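Local coordinates for immunity protein (Neisseria meningitidis, PDB 4Q7O) that protects the bacterium that makes it by neutralising the toxin of a contact-dependent growth-inhibition (CDI) system, at the interface of chains A and B. Coordinates in Å, arbitrary orientation; residue numbers count along the deposited sequence, not the author numbering. Chains: chain A/B, Immunity protein.

The interface of chains A and B. Residues chain A 30, 34, 57, 92-93; chain B 22, 26, 92-93, 98.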
# COMPACT_ATOMS: atom_id res chain seq x y z
N THR A 30 1.03 4.64 5.58
CA THR A 30 1.76 5.65 4.82
C THR A 30 1.92 6.94 5.62
O THR A 30 3.02 7.47 5.77
CB THR A 30 1.04 5.98 3.49
OG1 THR A 30 1.02 4.82 2.65
CG2 THR A 30 1.73 7.11 2.76
N PHE A 34 5.53 8.37 7.04
CA PHE A 34 6.18 9.47 6.32
C PHE A 34 5.92 10.87 6.89
O PHE A 34 6.63 11.81 6.57
CB PHE A 34 5.80 9.46 4.83
CG PHE A 34 6.15 8.20 4.11
CD1 PHE A 34 7.27 7.45 4.45
CD2 PHE A 34 5.36 7.76 3.06
CE1 PHE A 34 7.57 6.28 3.77
CE2 PHE A 34 5.66 6.60 2.37
CZ PHE A 34 6.77 5.86 2.73
N GLY A 57 1.24 10.40 -1.59
CA GLY A 57 0.99 8.99 -1.42
C GLY A 57 -0.28 8.56 -0.70
O GLY A 57 -0.57 7.37 -0.64
N GLY A 92 -0.59 5.87 -3.31
CA GLY A 92 0.27 5.95 -4.48
C GLY A 92 0.18 7.32 -5.14
O GLY A 92 -0.25 8.29 -4.50
N ASP A 93 0.57 7.41 -6.41
CA ASP A 93 0.58 8.70 -7.11
C ASP A 93 -0.60 8.83 -8.08
O ASP A 93 -1.13 7.83 -8.56
CB ASP A 93 1.91 8.89 -7.84
CG ASP A 93 2.00 10.21 -8.58
OD1 ASP A 93 2.17 11.26 -7.92
OD2 ASP A 93 1.91 10.20 -9.82
N PHE B 22 3.85 -1.63 3.09
CA PHE B 22 2.79 -1.15 2.22
C PHE B 22 3.28 -0.77 0.82
O PHE B 22 2.51 -0.81 -0.13
CB PHE B 22 2.05 0.02 2.87
CG PHE B 22 2.96 1.14 3.30
CD1 PHE B 22 3.28 2.17 2.41
CD2 PHE B 22 3.50 1.16 4.58
CE1 PHE B 22 4.11 3.21 2.80
CE2 PHE B 22 4.35 2.19 4.97
CZ PHE B 22 4.65 3.22 4.08
N ILE B 26 1.34 -1.62 -2.81
CA ILE B 26 1.07 -0.63 -3.85
C ILE B 26 1.75 -1.03 -5.15
O ILE B 26 1.16 -0.90 -6.23
CB ILE B 26 1.56 0.76 -3.42
CG1 ILE B 26 0.80 1.24 -2.18
CG2 ILE B 26 1.41 1.78 -4.55
CD1 ILE B 26 1.38 2.50 -1.58
N GLY B 92 5.33 5.54 -6.98
CA GLY B 92 4.98 6.95 -7.06
C GLY B 92 5.93 7.77 -7.90
O GLY B 92 6.75 7.24 -8.66
N ASP B 93 5.80 9.09 -7.76
CA ASP B 93 6.57 10.06 -8.53
C ASP B 93 8.07 9.89 -8.35
O ASP B 93 8.55 9.63 -7.24
CB ASP B 93 6.13 11.47 -8.12
CG ASP B 93 7.07 12.55 -8.63
OD1 ASP B 93 7.59 12.41 -9.76
OD2 ASP B 93 7.27 13.54 -7.90
N GLU B 98 7.86 6.79 -2.84
CA GLU B 98 7.70 6.06 -1.59
C GLU B 98 8.60 4.83 -1.69
O GLU B 98 8.43 4.00 -2.58
CB GLU B 98 6.24 5.64 -1.42
CG GLU B 98 5.26 6.78 -1.58
CD GLU B 98 3.83 6.31 -1.43
OE1 GLU B 98 3.54 5.63 -0.42
OE2 GLU B 98 3.00 6.60 -2.33
O HOH W 1 1.07 5.26 -0.03
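Two copies of the immunity protein meet here through a small, unequal patch: helix 22-34 and two glycine-bearing loops of chain A face helix 22-34, the 92-93 loop and the start of strand 98-103 of chain B. The aromatic part joins the two helices. A:Phe34 and B:Phe22 reach toward each other tip to tip, CZ of one 3.6 Å from CZ of the other, with ring planes 68° apart in an edge-to-face pair. B:Phe22 holds CG in the crowded position between its backbone N and carbonyl carbon (chi1 54°). One face of its ring lies under the backbone of A:Thr30, whose N stands over the ring centre. OG1 of A:Thr30, the side-chain hydroxyl, touches the ring at CE1 (3.5 Å).

Polar linkage runs through water. Water 1 lies 2.7 Å from the hydroxyl OG1 of A:Thr30 and equally far from the carbonyl O of A:Gly57. It is 2.5 Å from the carboxylate OE1 of B:Glu98, so it ties both chains together where no direct hydrogen bond or salt bridge is formed in this patch. B:Glu98 reaches it with a chain extended beyond CG. Its OE1 also lies in plane at the edge of the A:Phe34 ring, the carboxylate turned 90° to that ring, while CB and CG pass beside CE2. The other carboxylate oxygen, OE2, is set against CA of A:Gly57 (3.3 Å) and CA of A:Gly92, backbone with no side chain between.

Farther along, the 92-93 loops pack on each other. CB of A:Asp93, whose CG is anti to the backbone N, rests 3.7 Å from CA of B:Gly92. The carboxylates of A:Asp93 and B:Asp93 are not in contact, and B:Asp93 is poorly ordered; their like charges would, if anything, repel mildly.

The patch is part of an interface that is not an exact two-fold and may be a crystal pairing. It joins the two copies by ring packing, glycine contacts and a bridging water.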